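Local atomic coordinates of ADP-ribosylation factor-binding protein GGA1 (Saccharomyces cerevisiae, PDB entry 5CN2), a protein that may regulate membrane traffic through the trans-Golgi network, binding ARF1 and ARF2, with this chain being its C-terminal gamma-adaptin ear (GAE) domain. Residues Ile14-Asp19 with Leu101-Asn106; Asp19-Asp24 with Lys114-Thr119. All blocks are in the same frame, centred on the assembly; numbering follows the deposited sequence.

Contact 1: residues Ile14-Asp19 with Leu101-Asn106; sequences ILNQSD and LKWKAN
Leu15 packs over one face of the Trp103 indole with its CG and CD2. Its CD2 methyl sits 3.8 Å from the centroid of the five-membered ring of Trp103, only 4° off the ring normal. This is a CH-pi contact of close to ideal direction. Leu15 CG shares the same face and stands 3.8 Å from Trp103 NE1. The two side chains run past each other in opposite directions.

Asn16 meets the other end of the indole. Its CB is 3.7 Å from Trp103 CZ2, and its CG is 3.6 Å from Trp103 CH2. The Asn16 side chain crosses the indole at about a right angle. The approach to the six-membered ring is oblique, and the amide and ring planes stand 53° apart. No hydrogen bond joins the two segments, so the contact rests on packing.

Trp103 holds CG between its backbone N and carbonyl carbon, with chi1 at 61°. From there the indole reaches across to Leu15 and Asn16. Its NE1 is not left bare in the core, because it is hydrogen-bonded to Thr120 OG1 on strand 112-122. That bond probably limits how the ring can turn. Were Trp103 replaced by an alanine, Leu15 CD2 and Asn16 CB would probably lose the ring they pack on, and Thr120 OG1 its NE1 partner.

The backbone brings Leu15 and Asn16 together on the indole. The chain turns a corner at Leu15, and both residues face Ile23 in a classic beta bulge. Strand 13-17 edges the five-stranded sheet, whereas strand 99-109 is the middle of the three-stranded one. A tryptophan filling the space between two such sheets is core packing of the beta-sandwich of the adaptin ear.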
# COMPACT_ATOMS: atom_id res chain seq x y z
N ILE A 14 -7.70 4.94 -2.56
CA ILE A 14 -6.98 5.47 -1.41
C ILE A 14 -7.00 4.42 -0.34
O ILE A 14 -8.06 4.01 0.11
CB ILE A 14 -7.60 6.78 -0.89
CG1 ILE A 14 -7.48 7.86 -1.98
CG2 ILE A 14 -6.89 7.24 0.38
CD1 ILE A 14 -8.03 9.23 -1.59
N LEU A 15 -5.81 3.97 0.06
CA LEU A 15 -5.67 3.05 1.18
C LEU A 15 -5.70 3.84 2.48
O LEU A 15 -6.36 3.46 3.44
CB LEU A 15 -4.33 2.30 1.07
CG LEU A 15 -4.18 1.10 2.02
CD1 LEU A 15 -4.97 -0.07 1.47
CD2 LEU A 15 -2.73 0.69 2.20
N ASN A 16 -4.99 4.95 2.50
CA ASN A 16 -4.93 5.75 3.71
C ASN A 16 -4.44 7.17 3.43
O ASN A 16 -3.58 7.41 2.58
CB ASN A 16 -4.01 5.10 4.73
CG ASN A 16 -4.21 5.66 6.12
OD1 ASN A 16 -3.30 6.21 6.73
ND2 ASN A 16 -5.43 5.55 6.61
N GLN A 17 -5.02 8.11 4.16
CA GLN A 17 -4.61 9.48 4.12
C GLN A 17 -4.55 10.05 5.53
O GLN A 17 -5.57 10.15 6.19
CB GLN A 17 -5.57 10.31 3.23
CG GLN A 17 -4.93 11.62 2.76
CD GLN A 17 -5.40 12.09 1.40
OE1 GLN A 17 -6.44 11.66 0.89
NE2 GLN A 17 -4.61 12.96 0.78
N SER A 18 -3.34 10.35 6.00
CA SER A 18 -3.12 11.02 7.28
C SER A 18 -2.78 12.46 6.94
O SER A 18 -3.05 12.91 5.82
CB SER A 18 -2.00 10.32 8.07
OG SER A 18 -0.77 10.25 7.35
N ASP A 19 -2.19 13.20 7.87
CA ASP A 19 -1.80 14.59 7.59
C ASP A 19 -0.46 14.70 6.87
O ASP A 19 -0.17 15.70 6.24
CB ASP A 19 -1.74 15.40 8.88
CG ASP A 19 -3.10 15.52 9.55
OD1 ASP A 19 -4.11 15.53 8.82
OD2 ASP A 19 -3.14 15.61 10.80
N LEU A 101 -7.16 -6.19 3.41
CA LEU A 101 -5.74 -6.08 3.56
C LEU A 101 -5.38 -5.38 4.88
O LEU A 101 -5.69 -4.20 5.08
CB LEU A 101 -5.15 -5.33 2.38
CG LEU A 101 -3.85 -5.84 1.77
CD1 LEU A 101 -3.04 -4.68 1.23
CD2 LEU A 101 -3.00 -6.65 2.72
N LYS A 102 -4.71 -6.13 5.76
CA LYS A 102 -4.19 -5.61 6.99
C LYS A 102 -2.79 -5.15 6.69
O LYS A 102 -2.03 -5.87 6.05
CB LYS A 102 -4.18 -6.68 8.06
CG LYS A 102 -3.94 -6.17 9.47
CD LYS A 102 -4.14 -7.30 10.49
CE LYS A 102 -4.53 -6.81 11.89
NZ LYS A 102 -3.39 -6.37 12.73
N TRP A 103 -2.46 -3.94 7.13
CA TRP A 103 -1.24 -3.28 6.77
C TRP A 103 -0.78 -2.38 7.90
O TRP A 103 -1.58 -1.94 8.71
CB TRP A 103 -1.42 -2.46 5.49
CG TRP A 103 -2.43 -1.40 5.61
CD1 TRP A 103 -3.76 -1.49 5.30
CD2 TRP A 103 -2.23 -0.08 6.13
NE1 TRP A 103 -4.39 -0.31 5.58
CE2 TRP A 103 -3.48 0.58 6.07
CE3 TRP A 103 -1.12 0.62 6.63
CZ2 TRP A 103 -3.65 1.90 6.49
CZ3 TRP A 103 -1.29 1.95 7.04
CH2 TRP A 103 -2.55 2.57 6.98
N LYS A 104 0.50 -2.10 7.94
CA LYS A 104 1.07 -1.20 8.93
C LYS A 104 2.22 -0.46 8.28
O LYS A 104 2.93 -1.05 7.48
CB LYS A 104 1.55 -2.00 10.15
CG LYS A 104 2.58 -1.26 11.02
CD LYS A 104 2.23 -1.28 12.50
CE LYS A 104 2.83 -0.11 13.24
NZ LYS A 104 2.21 0.05 14.56
N ALA A 105 2.40 0.83 8.58
CA ALA A 105 3.56 1.59 8.10
C ALA A 105 4.28 2.27 9.22
O ALA A 105 3.66 2.70 10.18
CB ALA A 105 3.15 2.60 7.08
N ASN A 106 5.60 2.34 9.10
CA ASN A 106 6.40 3.09 10.00
C ASN A 106 7.28 4.00 9.20
O ASN A 106 7.76 3.62 8.12
CB ASN A 106 7.26 2.18 10.87
CG ASN A 106 6.44 1.36 11.82
OD1 ASN A 106 6.37 1.67 13.02
ND2 ASN A 106 5.80 0.30 11.31

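Contact 2: residues Asp19-Asp24 with Lys114-Thr119; sequences DHLRID and KEESGT
Leu21 and Glu116 meet on the inner side of this contact. Leu21 CD2 lies 3.6 Å from Glu116 OE1, and Leu21 CB is near the other carboxylate oxygen. Leu21 CG stands anti to the backbone N (chi1 -179°), which brings CD2, but not CD1, against Glu116. The Glu116 chain is extended beyond CG and carries its carboxylate up to Leu21.

The polar end there is well supplied. A water lies 2.8 Å from Leu21 O and 2.6 Å from Glu116 OE1, in hydrogen-bonding position between the two strands. Glu116 OE2 takes a hydrogen bond from Ser18 OG, in the turn before strand 21-29.

The outer side is looser. Lys114 crosses the His20 ring at about a right angle. Its CE lies over one ring face, 4.0 Å from the centroid of His20 and 26° off the normal, a CH-pi contact set toward the edge of the ring. Bends at chi3 and chi4 fold the lysine over the ring. Its NZ has a salt bridge to Asp112, and both His20 and Lys114 are partly exposed.

Strand 21-29 belongs to the five-stranded sheet and strand 112-122 edges the three-stranded one. Here the two strands face each other across the adaptin-ear beta-sandwich, with His20 and Lys114 on its more open side.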
# COMPACT_ATOMS: atom_id res chain seq x y z
N ASP A 19 -2.19 13.20 7.87
CA ASP A 19 -1.80 14.59 7.59
C ASP A 19 -0.46 14.70 6.87
O ASP A 19 -0.17 15.70 6.24
CB ASP A 19 -1.74 15.40 8.88
CG ASP A 19 -3.10 15.52 9.55
OD1 ASP A 19 -4.11 15.53 8.82
OD2 ASP A 19 -3.14 15.61 10.80
N HIS A 20 0.35 13.65 6.96
CA HIS A 20 1.71 13.63 6.42
C HIS A 20 1.89 12.77 5.18
O HIS A 20 2.85 12.96 4.45
CB HIS A 20 2.64 13.09 7.48
CG HIS A 20 2.46 13.74 8.80
ND1 HIS A 20 3.30 14.73 9.26
CD2 HIS A 20 1.49 13.59 9.73
CE1 HIS A 20 2.87 15.14 10.45
NE2 HIS A 20 1.77 14.47 10.75
N LEU A 21 0.99 11.82 4.97
CA LEU A 21 1.23 10.74 4.04
C LEU A 21 -0.07 10.28 3.38
O LEU A 21 -1.10 10.15 4.05
CB LEU A 21 1.83 9.56 4.79
CG LEU A 21 2.17 8.34 3.95
CD1 LEU A 21 3.38 8.63 3.08
CD2 LEU A 21 2.45 7.14 4.83
N ARG A 22 -0.01 10.06 2.07
CA ARG A 22 -1.13 9.42 1.34
C ARG A 22 -0.61 8.15 0.69
O ARG A 22 0.37 8.19 -0.03
CB ARG A 22 -1.73 10.32 0.27
CG ARG A 22 -2.84 9.62 -0.52
CD ARG A 22 -3.49 10.49 -1.58
NE ARG A 22 -2.67 10.65 -2.78
CZ ARG A 22 -1.86 11.68 -3.02
NH1 ARG A 22 -1.74 12.67 -2.15
NH2 ARG A 22 -1.16 11.72 -4.15
N ILE A 23 -1.26 7.04 1.00
CA ILE A 23 -0.98 5.76 0.38
C ILE A 23 -2.16 5.53 -0.50
O ILE A 23 -3.26 5.49 -0.02
CB ILE A 23 -0.89 4.60 1.40
CG1 ILE A 23 0.13 4.90 2.49
CG2 ILE A 23 -0.54 3.30 0.70
CD1 ILE A 23 0.12 3.91 3.64
N ASP A 24 -1.94 5.38 -1.79
CA ASP A 24 -3.00 4.98 -2.71
C ASP A 24 -2.46 3.95 -3.68
O ASP A 24 -1.25 3.59 -3.63
CB ASP A 24 -3.62 6.20 -3.42
CG ASP A 24 -2.60 7.08 -4.10
OD1 ASP A 24 -1.48 6.64 -4.43
OD2 ASP A 24 -2.93 8.26 -4.30
N LYS A 114 6.58 7.80 13.53
CA LYS A 114 5.14 7.61 13.35
C LYS A 114 4.80 6.24 12.85
O LYS A 114 5.63 5.55 12.25
CB LYS A 114 4.56 8.66 12.41
CG LYS A 114 5.01 10.06 12.77
CD LYS A 114 4.30 11.12 11.95
CE LYS A 114 3.18 11.80 12.72
NZ LYS A 114 3.66 13.06 13.33
N GLU A 115 3.57 5.85 13.13
CA GLU A 115 3.01 4.57 12.77
C GLU A 115 1.62 4.86 12.25
O GLU A 115 0.94 5.77 12.75
CB GLU A 115 2.89 3.65 14.00
N GLU A 116 1.21 4.12 11.24
CA GLU A 116 -0.15 4.17 10.73
C GLU A 116 -0.50 2.74 10.41
O GLU A 116 0.36 1.98 10.01
CB GLU A 116 -0.25 5.01 9.47
CG GLU A 116 0.10 6.48 9.66
CD GLU A 116 0.26 7.22 8.34
OE1 GLU A 116 -0.15 6.66 7.30
OE2 GLU A 116 0.81 8.34 8.35
N SER A 117 -1.75 2.37 10.58
CA SER A 117 -2.13 0.99 10.43
C SER A 117 -3.60 0.90 10.12
O SER A 117 -4.35 1.78 10.43
CB SER A 117 -1.81 0.21 11.70
OG SER A 117 -2.73 0.49 12.74
N GLY A 118 -3.99 -0.19 9.48
CA GLY A 118 -5.37 -0.36 9.16
C GLY A 118 -5.66 -1.71 8.54
O GLY A 118 -4.78 -2.53 8.35
N THR A 119 -6.93 -1.91 8.25
CA THR A 119 -7.44 -3.05 7.51
C THR A 119 -8.36 -2.42 6.50
O THR A 119 -9.28 -1.71 6.85
CB THR A 119 -8.20 -4.01 8.42
OG1 THR A 119 -7.30 -4.51 9.41
CG2 THR A 119 -8.77 -5.18 7.64
O HOH W 1 -1.22 7.59 5.14

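Both contacts join the same two sheets, and their centres are about 3 Å apart. Contact 1 is the buried one, with packing of Leu15 and the Asn16 side chain on an indole. Contact 2 is partly buried and more polar, with a water between Leu21 O and Glu116 OE1 and a lysine over an imidazole outside. Strands 13-17 and 21-29 are neighbours in one sheet, and 99-109 and 112-122 in the other. The contacts also touch directly. The loop residue Ser18 of contact 1 ties to Glu116 of contact 2. Ala105 N is 2.7 Å from Glu116 O, probably a backbone bond within the three-stranded sheet.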